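PDB 2FYI: HTH-type transcriptional regulator cbl from Escherichia coli K12, which may act as an accessory regulator of the cys regulon, a LysR-type DNA-binding transcription factor of the sulphate starvation response, represented here by its cofactor-binding domain. Local coordinates for residues V205-L209 / I221-M226. Sequence-based numbering, arbitrary orientation.
Sequences VWRFL and IKRQVM
Ile221 meets Trp206 through its CG2 branch, which lies near the plane of the indole and touches the six-membered ring at its edge, 3.6 Å from CZ3 of Trp206. Because CG2 is anti to the backbone N of Ile221, that methyl projects to the indole, while CD1 of the same residue approaches CB of Leu209 at 4.2 Å. Phe82 of strand 79-94 touches both Leu209 and Ile221, so this side of the contact rests on the sheet.

Lys222 supplies the face contact. Its chain, extended beyond CG, runs across the indole at about a right angle. CG of Lys222 stands 3.6 Å above the plane of the Trp206 indole, over its centre. CE of Lys222 lies 3.6 Å from the centroid of the five-membered ring of Trp206, 12° off the normal, a CH-pi contact. NZ of Lys222 sits 4.7 Å from the same five-ring centroid of Trp206, 25° off the normal and still over the face, a cation-pi pair.

One turn after Ile221, Val225 places CG2 in the indole plane, 4.0 Å from CZ3 of Trp206, and Leu195 of strand 189-196 touches both residues. Met226 adds its CE methyl obliquely, 4.3 Å from CZ2 of Trp206. Were Trp206 cut back to an alanine, the Lys222 chain would probably lose the aromatic face it lies on, and a gap would be likely to open beside Ile221 and Val225.

No hydrogen bond links the two segments; their axes stay 11.6 Å apart at closest approach and make an angle of 112°, a separation bridged largely by the indole. The arrangement is a steep helix-helix packing near the chain's C-terminal end, joining helices 203-212 and 218-226 against the sheet of a LysR substrate-binding domain of the periplasmic-binding-protein type.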
loop_
_atom_site.group_PDB
_atom_site.type_symbol
_atom_site.label_atom_id
_atom_site.label_comp_id
_atom_site.label_asym_id
_atom_site.label_seq_id
_atom_site.Cartn_x
_atom_site.Cartn_y
_atom_site.Cartn_z
ATOM N N VAL A 205 21.615 4.702 -15.304
ATOM C CA VAL A 205 20.432 5.488 -14.945
ATOM C C VAL A 205 19.918 6.045 -16.246
ATOM O O VAL A 205 18.730 5.970 -16.531
ATOM C CB VAL A 205 20.771 6.685 -14.024
ATOM C CG1 VAL A 205 19.547 7.597 -13.806
ATOM C CG2 VAL A 205 21.378 6.210 -12.727
ATOM N N TRP A 206 20.831 6.586 -17.057
ATOM C CA TRP A 206 20.431 7.203 -18.325
ATOM C C TRP A 206 19.736 6.170 -19.201
ATOM O O TRP A 206 18.711 6.455 -19.823
ATOM C CB TRP A 206 21.613 7.830 -19.058
ATOM C CG TRP A 206 22.314 8.893 -18.299
ATOM C CD1 TRP A 206 23.637 8.890 -17.881
ATOM C CD2 TRP A 206 21.764 10.131 -17.860
ATOM N NE1 TRP A 206 23.933 10.064 -17.218
ATOM C CE2 TRP A 206 22.799 10.841 -17.188
ATOM C CE3 TRP A 206 20.503 10.719 -17.964
ATOM C CZ2 TRP A 206 22.591 12.110 -16.621
ATOM C CZ3 TRP A 206 20.300 11.973 -17.403
ATOM C CH2 TRP A 206 21.335 12.654 -16.742
ATOM N N ARG A 207 20.276 4.955 -19.211
ATOM C CA ARG A 207 19.648 3.907 -19.976
ATOM C C ARG A 207 18.260 3.511 -19.485
ATOM O O ARG A 207 17.367 3.290 -20.284
ATOM C CB ARG A 207 20.519 2.677 -20.066
ATOM C CG ARG A 207 19.935 1.754 -21.112
ATOM C CD ARG A 207 20.169 2.335 -22.511
ATOM N NE ARG A 207 21.491 1.906 -22.971
ATOM C CZ ARG A 207 21.703 0.787 -23.675
ATOM N NH1 ARG A 207 20.664 0.016 -24.031
ATOM N NH2 ARG A 207 22.945 0.442 -24.044
ATOM N N PHE A 208 18.077 3.412 -18.175
ATOM C CA PHE A 208 16.789 3.016 -17.643
ATOM C C PHE A 208 15.676 3.881 -18.187
ATOM O O PHE A 208 14.608 3.390 -18.536
ATOM C CB PHE A 208 16.778 3.118 -16.128
ATOM C CG PHE A 208 15.517 2.589 -15.508
ATOM C CD1 PHE A 208 15.441 1.282 -15.077
ATOM C CD2 PHE A 208 14.391 3.397 -15.379
ATOM C CE1 PHE A 208 14.259 0.789 -14.521
ATOM C CE2 PHE A 208 13.208 2.904 -14.814
ATOM C CZ PHE A 208 13.150 1.603 -14.392
ATOM N N LEU A 209 15.921 5.183 -18.248
ATOM C CA LEU A 209 14.884 6.099 -18.694
ATOM C C LEU A 209 14.546 5.782 -20.122
ATOM O O LEU A 209 13.375 5.727 -20.491
ATOM C CB LEU A 209 15.301 7.572 -18.562
ATOM C CG LEU A 209 15.410 8.144 -17.145
ATOM C CD1 LEU A 209 14.846 9.518 -17.095
ATOM C CD2 LEU A 209 14.634 7.286 -16.202
ATOM N N ILE A 221 17.596 13.514 -22.855
ATOM C CA ILE A 221 17.426 13.445 -21.412
ATOM C C ILE A 221 18.566 14.200 -20.702
ATOM O O ILE A 221 18.310 15.112 -19.916
ATOM C CB ILE A 221 17.315 11.981 -20.913
ATOM C CG1 ILE A 221 16.030 11.329 -21.442
ATOM C CG2 ILE A 221 17.338 11.922 -19.388
ATOM C CD1 ILE A 221 16.217 9.889 -21.905
ATOM N N LYS A 222 19.812 13.840 -21.000
ATOM C CA LYS A 222 20.968 14.505 -20.408
ATOM C C LYS A 222 20.935 16.006 -20.626
ATOM O O LYS A 222 21.142 16.783 -19.702
ATOM C CB LYS A 222 22.255 13.968 -21.012
ATOM C CG LYS A 222 22.686 12.622 -20.509
ATOM C CD LYS A 222 23.918 12.174 -21.282
ATOM C CE LYS A 222 24.469 10.874 -20.736
ATOM N NZ LYS A 222 25.747 10.535 -21.391
ATOM N N ARG A 223 20.679 16.408 -21.864
ATOM C CA ARG A 223 20.739 17.806 -22.259
ATOM C C ARG A 223 19.810 18.638 -21.421
ATOM O O ARG A 223 20.120 19.751 -21.031
ATOM C CB ARG A 223 20.313 17.922 -23.707
ATOM C CG ARG A 223 20.815 19.150 -24.427
ATOM C CD ARG A 223 20.351 19.089 -25.899
ATOM N NE ARG A 223 20.707 17.809 -26.534
ATOM C CZ ARG A 223 21.852 17.564 -27.187
ATOM N NH1 ARG A 223 22.782 18.511 -27.326
ATOM N NH2 ARG A 223 22.067 16.360 -27.717
ATOM N N GLN A 224 18.661 18.060 -21.140
ATOM C CA GLN A 224 17.568 18.753 -20.492
ATOM C C GLN A 224 17.634 18.727 -18.970
ATOM O O GLN A 224 17.161 19.638 -18.314
ATOM C CB GLN A 224 16.285 18.125 -20.969
ATOM C CG GLN A 224 15.127 19.038 -20.946
ATOM C CD GLN A 224 13.865 18.241 -21.029
ATOM O OE1 GLN A 224 13.557 17.664 -22.076
ATOM N NE2 GLN A 224 13.140 18.151 -19.912
ATOM N N VAL A 225 18.216 17.675 -18.419
ATOM C CA VAL A 225 18.557 17.626 -17.004
ATOM C C VAL A 225 19.664 18.622 -16.676
ATOM O O VAL A 225 19.783 19.099 -15.553
ATOM C CB VAL A 225 19.091 16.241 -16.631
ATOM C CG1 VAL A 225 19.613 16.236 -15.217
ATOM C CG2 VAL A 225 18.031 15.204 -16.818
ATOM N N MET A 226 20.487 18.935 -17.661
ATOM C CA MET A 226 21.720 19.610 -17.362
ATOM C C MET A 226 21.646 21.093 -17.652
ATOM O O MET A 226 22.332 21.887 -17.006
ATOM C CB MET A 226 22.850 18.980 -18.159
ATOM C CG MET A 226 24.126 18.899 -17.391
ATOM S SD MET A 226 23.986 17.737 -16.032
ATOM C CE MET A 226 23.876 16.199 -16.937
#